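Local coordinates for protein D-alanyl-D-alanine carboxypeptidase DacB2 (Mycobacterium tuberculosis H37Rv, PDB 4RYE) that shows D,D-carboxypeptidase activity and probably trims the terminal D-Ala-D-Ala of peptidoglycan stem peptides during cell wall biogenesis, at residues Trp23-Ala35 with Trp256-Leu269. Numbering follows the deposited sequence.
Sequences WIVADLDSGQVLA and WGFALNPQASVGSL
Leu34 overlaps Leu260, the two side chains running past each other in opposite directions with CD2 of Leu34 3.7 Å from CD2 of Leu260. Its CG lies anti to the carbonyl carbon (chi1 -71°), turning the branch toward the helix end, where CD2 also packs on Gly257 O. The indole of Trp256 comes in by its six-membered ring: CH2 lies 3.6 Å from Ala35 CB, while Leu34 O sits at the ring edge, in plane, a buried carbonyl oxygen with no hydrogen-bond partner in the model. The indole NE1 donates a hydrogen bond to Val13 O. From helix 246-259 the chain passes a type I turn, Asn261 to Ala264, and returns as short strand 267-268, antiparallel to 32-37 and outermost in the six-stranded sheet of this S11-family (beta-lactamase clan) peptidase. A classic beta bulge marks the join: Val266 and Gly267 both face Val33, whose O takes a 2.8 Å bond from Val266 N and a weak one from Gly267 N. Val33 N donates to Gly267 O, and Leu269 N to Gly31 O (2.8 Å). Val33 CG2 meets Leu269 CD2 at 3.6 Å, the side chains crossing at about a right angle, and C-terminal Leu269 also touches Val159 of helix 155-166.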
loop_
_atom_site.group_PDB
_atom_site.type_symbol
_atom_site.label_atom_id
_atom_site.label_comp_id
_atom_site.label_asym_id
_atom_site.label_seq_id
_atom_site.Cartn_x
_atom_site.Cartn_y
_atom_site.Cartn_z
ATOM N N TRP A 23 0.023 -14.357 -1.962
ATOM C CA TRP A 23 -1.038 -13.426 -2.332
ATOM C C TRP A 23 -2.334 -13.846 -1.653
ATOM O O TRP A 23 -2.429 -14.956 -1.107
ATOM C CB TRP A 23 -1.211 -13.341 -3.866
ATOM C CG TRP A 23 -1.336 -14.685 -4.559
ATOM C CD1 TRP A 23 -0.342 -15.380 -5.193
ATOM C CD2 TRP A 23 -2.522 -15.481 -4.689
ATOM N NE1 TRP A 23 -0.833 -16.557 -5.696
ATOM C CE2 TRP A 23 -2.169 -16.645 -5.396
ATOM C CE3 TRP A 23 -3.845 -15.324 -4.264
ATOM C CZ2 TRP A 23 -3.095 -17.651 -5.695
ATOM C CZ3 TRP A 23 -4.765 -16.325 -4.557
ATOM C CH2 TRP A 23 -4.384 -17.470 -5.260
ATOM N N ILE A 24 -3.320 -12.958 -1.675
ATOM C CA ILE A 24 -4.627 -13.245 -1.079
ATOM C C ILE A 24 -5.667 -12.445 -1.841
ATOM O O ILE A 24 -5.354 -11.402 -2.391
ATOM C CB ILE A 24 -4.649 -12.890 0.440
ATOM C CG1 ILE A 24 -5.906 -13.433 1.128
ATOM C CG2 ILE A 24 -4.503 -11.381 0.671
ATOM C CD1 ILE A 24 -5.873 -13.298 2.661
ATOM N N VAL A 25 -6.889 -12.961 -1.921
ATOM C CA VAL A 25 -8.009 -12.241 -2.522
ATOM C C VAL A 25 -9.123 -12.270 -1.496
ATOM O O VAL A 25 -9.532 -13.344 -1.041
ATOM C CB VAL A 25 -8.527 -12.916 -3.813
ATOM C CG1 VAL A 25 -9.679 -12.100 -4.411
ATOM C CG2 VAL A 25 -7.405 -13.054 -4.835
ATOM N N ALA A 26 -9.586 -11.097 -1.088
ATOM C CA ALA A 26 -10.589 -11.019 -0.034
ATOM C C ALA A 26 -11.670 -10.019 -0.424
ATOM O O ALA A 26 -11.483 -9.212 -1.348
ATOM C CB ALA A 26 -9.944 -10.656 1.317
ATOM N N ASP A 27 -12.803 -10.091 0.269
ATOM C CA ASP A 27 -13.920 -9.191 0.025
ATOM C C ASP A 27 -13.752 -8.025 0.994
ATOM O O ASP A 27 -13.672 -8.220 2.207
ATOM C CB ASP A 27 -15.238 -9.931 0.271
ATOM C CG ASP A 27 -16.479 -9.076 -0.013
ATOM O OD1 ASP A 27 -16.590 -7.947 0.511
ATOM O OD2 ASP A 27 -17.368 -9.559 -0.746
ATOM N N LEU A 28 -13.685 -6.819 0.445
ATOM C CA LEU A 28 -13.433 -5.600 1.209
ATOM C C LEU A 28 -14.504 -5.341 2.277
ATOM O O LEU A 28 -14.218 -4.788 3.345
ATOM C CB LEU A 28 -13.365 -4.418 0.230
ATOM C CG LEU A 28 -12.843 -3.063 0.694
ATOM C CD1 LEU A 28 -11.370 -3.140 1.100
ATOM C CD2 LEU A 28 -13.052 -2.044 -0.409
ATOM N N ASP A 29 -15.735 -5.751 1.992
ATOM C CA ASP A 29 -16.859 -5.444 2.871
ATOM C C ASP A 29 -17.164 -6.541 3.900
ATOM O O ASP A 29 -17.352 -6.254 5.080
ATOM C CB ASP A 29 -18.102 -5.099 2.037
ATOM C CG ASP A 29 -17.901 -3.843 1.204
ATOM O OD1 ASP A 29 -17.779 -2.756 1.803
ATOM O OD2 ASP A 29 -17.847 -3.940 -0.043
ATOM N N SER A 30 -17.209 -7.793 3.458
ATOM C CA SER A 30 -17.579 -8.896 4.342
ATOM C C SER A 30 -16.380 -9.507 5.076
ATOM O O SER A 30 -16.546 -10.130 6.122
ATOM C CB SER A 30 -18.289 -9.985 3.551
ATOM O OG SER A 30 -17.357 -10.693 2.752
ATOM N N GLY A 31 -15.179 -9.322 4.533
ATOM C CA GLY A 31 -13.978 -9.915 5.103
ATOM C C GLY A 31 -13.773 -11.388 4.758
ATOM O O GLY A 31 -12.823 -12.013 5.251
ATOM N N GLN A 32 -14.659 -11.951 3.930
ATOM C CA GLN A 32 -14.470 -13.310 3.408
ATOM C C GLN A 32 -13.168 -13.386 2.621
ATOM O O GLN A 32 -12.848 -12.479 1.863
ATOM C CB GLN A 32 -15.586 -13.696 2.435
ATOM C CG GLN A 32 -16.985 -13.811 3.001
ATOM C CD GLN A 32 -18.027 -13.807 1.883
ATOM O OE1 GLN A 32 -18.483 -12.744 1.448
ATOM N NE2 GLN A 32 -18.381 -14.997 1.389
ATOM N N VAL A 33 -12.419 -14.467 2.800
ATOM C CA VAL A 33 -11.244 -14.717 1.962
ATOM C C VAL A 33 -11.645 -15.653 0.821
ATOM O O VAL A 33 -12.159 -16.749 1.060
ATOM C CB VAL A 33 -10.074 -15.311 2.786
ATOM C CG1 VAL A 33 -8.895 -15.649 1.885
ATOM C CG2 VAL A 33 -9.640 -14.316 3.860
ATOM N N LEU A 34 -11.435 -15.213 -0.417
ATOM C CA LEU A 34 -11.847 -15.997 -1.584
ATOM C C LEU A 34 -10.783 -17.004 -1.998
ATOM O O LEU A 34 -11.095 -18.120 -2.438
ATOM C CB LEU A 34 -12.180 -15.077 -2.764
ATOM C CG LEU A 34 -13.439 -14.207 -2.731
ATOM C CD1 LEU A 34 -13.386 -13.148 -1.660
ATOM C CD2 LEU A 34 -13.631 -13.543 -4.074
ATOM N N ALA A 35 -9.521 -16.607 -1.868
ATOM C CA ALA A 35 -8.409 -17.484 -2.219
ATOM C C ALA A 35 -7.130 -16.921 -1.637
ATOM O O ALA A 35 -7.044 -15.739 -1.352
ATOM C CB ALA A 35 -8.287 -17.624 -3.749
ATOM N N TRP A 256 -10.695 -13.101 -11.555
ATOM C CA TRP A 256 -11.047 -14.395 -10.978
ATOM C C TRP A 256 -12.007 -14.223 -9.798
ATOM O O TRP A 256 -12.989 -14.957 -9.676
ATOM C CB TRP A 256 -9.797 -15.162 -10.545
ATOM C CG TRP A 256 -10.119 -16.500 -9.923
ATOM C CD1 TRP A 256 -10.235 -17.704 -10.561
ATOM C CD2 TRP A 256 -10.380 -16.752 -8.537
ATOM N NE1 TRP A 256 -10.549 -18.686 -9.654
ATOM C CE2 TRP A 256 -10.649 -18.125 -8.407
ATOM C CE3 TRP A 256 -10.418 -15.945 -7.396
ATOM C CZ2 TRP A 256 -10.951 -18.714 -7.167
ATOM C CZ3 TRP A 256 -10.716 -16.532 -6.172
ATOM C CH2 TRP A 256 -10.976 -17.896 -6.069
ATOM N N GLY A 257 -11.725 -13.244 -8.946
ATOM C CA GLY A 257 -12.554 -12.986 -7.783
ATOM C C GLY A 257 -13.957 -12.516 -8.141
ATOM O O GLY A 257 -14.933 -12.878 -7.483
ATOM N N PHE A 258 -14.061 -11.688 -9.172
ATOM C CA PHE A 258 -15.358 -11.143 -9.564
ATOM C C PHE A 258 -16.206 -12.194 -10.253
ATOM O O PHE A 258 -17.436 -12.124 -10.237
ATOM C CB PHE A 258 -15.186 -9.892 -10.450
ATOM C CG PHE A 258 -14.729 -8.682 -9.689
ATOM C CD1 PHE A 258 -15.382 -8.290 -8.529
ATOM C CD2 PHE A 258 -13.623 -7.947 -10.112
ATOM C CE1 PHE A 258 -14.950 -7.172 -7.815
ATOM C CE2 PHE A 258 -13.187 -6.838 -9.403
ATOM C CZ PHE A 258 -13.849 -6.454 -8.247
ATOM N N ALA A 259 -15.539 -13.170 -10.864
ATOM C CA ALA A 259 -16.235 -14.231 -11.563
ATOM C C ALA A 259 -16.668 -15.342 -10.601
ATOM O O ALA A 259 -17.533 -16.153 -10.931
ATOM C CB ALA A 259 -15.361 -14.794 -12.679
ATOM N N LEU A 260 -16.079 -15.361 -9.409
ATOM C CA LEU A 260 -16.346 -16.416 -8.426
ATOM C C LEU A 260 -17.786 -16.362 -7.913
ATOM O O LEU A 260 -18.316 -15.291 -7.633
ATOM C CB LEU A 260 -15.371 -16.304 -7.243
ATOM C CG LEU A 260 -15.387 -17.422 -6.194
ATOM C CD1 LEU A 260 -14.937 -18.759 -6.800
ATOM C CD2 LEU A 260 -14.507 -17.039 -4.992
ATOM N N ASN A 261 -18.415 -17.524 -7.822
ATOM C CA ASN A 261 -19.700 -17.659 -7.147
ATOM C C ASN A 261 -19.589 -16.987 -5.777
ATOM O O ASN A 261 -18.684 -17.300 -5.001
ATOM C CB ASN A 261 -20.029 -19.149 -7.017
ATOM C CG ASN A 261 -21.415 -19.407 -6.455
ATOM O OD1 ASN A 261 -21.795 -18.868 -5.409
ATOM N ND2 ASN A 261 -22.173 -20.256 -7.140
ATOM N N PRO A 262 -20.482 -16.022 -5.491
ATOM C CA PRO A 262 -20.355 -15.203 -4.280
ATOM C C PRO A 262 -20.442 -16.002 -2.978
ATOM O O PRO A 262 -19.970 -15.522 -1.952
ATOM C CB PRO A 262 -21.536 -14.223 -4.384
ATOM C CG PRO A 262 -21.921 -14.221 -5.825
ATOM C CD PRO A 262 -21.622 -15.604 -6.328
ATOM N N GLN A 263 -21.029 -17.197 -3.016
ATOM C CA GLN A 263 -21.083 -18.043 -1.822
ATOM C C GLN A 263 -19.789 -18.796 -1.530
ATOM O O GLN A 263 -19.642 -19.366 -0.457
ATOM C CB GLN A 263 -22.215 -19.057 -1.928
ATOM C CG GLN A 263 -23.563 -18.560 -1.452
ATOM C CD GLN A 263 -24.614 -19.648 -1.528
ATOM O OE1 GLN A 263 -25.055 -20.175 -0.505
ATOM N NE2 GLN A 263 -25.007 -20.005 -2.747
ATOM N N ALA A 264 -18.850 -18.816 -2.472
ATOM C CA ALA A 264 -17.637 -19.618 -2.285
ATOM C C ALA A 264 -16.565 -18.849 -1.530
ATOM O O ALA A 264 -16.364 -17.665 -1.774
ATOM C CB ALA A 264 -17.096 -20.105 -3.620
ATOM N N SER A 265 -15.862 -19.526 -0.625
ATOM C CA SER A 265 -14.782 -18.888 0.126
ATOM C C SER A 265 -13.880 -19.934 0.778
ATOM O O SER A 265 -14.248 -21.106 0.875
ATOM C CB SER A 265 -15.366 -17.983 1.204
ATOM O OG SER A 265 -15.954 -18.769 2.223
ATOM N N VAL A 266 -12.698 -19.519 1.224
ATOM C CA VAL A 266 -11.788 -20.457 1.883
ATOM C C VAL A 266 -11.519 -20.084 3.336
ATOM O O VAL A 266 -10.937 -20.856 4.085
ATOM C CB VAL A 266 -10.454 -20.615 1.111
ATOM C CG1 VAL A 266 -10.725 -21.174 -0.274
ATOM C CG2 VAL A 266 -9.712 -19.276 1.007
ATOM N N GLY A 267 -11.953 -18.897 3.732
ATOM C CA GLY A 267 -11.862 -18.505 5.125
ATOM C C GLY A 267 -12.283 -17.065 5.328
ATOM O O GLY A 267 -13.073 -16.527 4.555
ATOM N N SER A 268 -11.770 -16.435 6.376
ATOM C CA SER A 268 -12.085 -15.032 6.612
ATOM C C SER A 268 -10.910 -14.295 7.227
ATOM O O SER A 268 -10.002 -14.908 7.796
ATOM C CB SER A 268 -13.332 -14.888 7.483
ATOM O OG SER A 268 -13.130 -15.473 8.748
ATOM N N LEU A 269 -10.925 -12.976 7.088
ATOM C CA LEU A 269 -9.844 -12.143 7.582
ATOM C C LEU A 269 -9.807 -12.145 9.105
ATOM O O LEU A 269 -10.851 -12.237 9.756
ATOM C CB LEU A 269 -9.994 -10.718 7.044
ATOM C CG LEU A 269 -9.793 -10.579 5.546
ATOM C CD1 LEU A 269 -9.925 -9.112 5.121
ATOM C CD2 LEU A 269 -8.434 -11.147 5.159
ATOM O OXT LEU A 269 -8.732 -12.078 9.716
#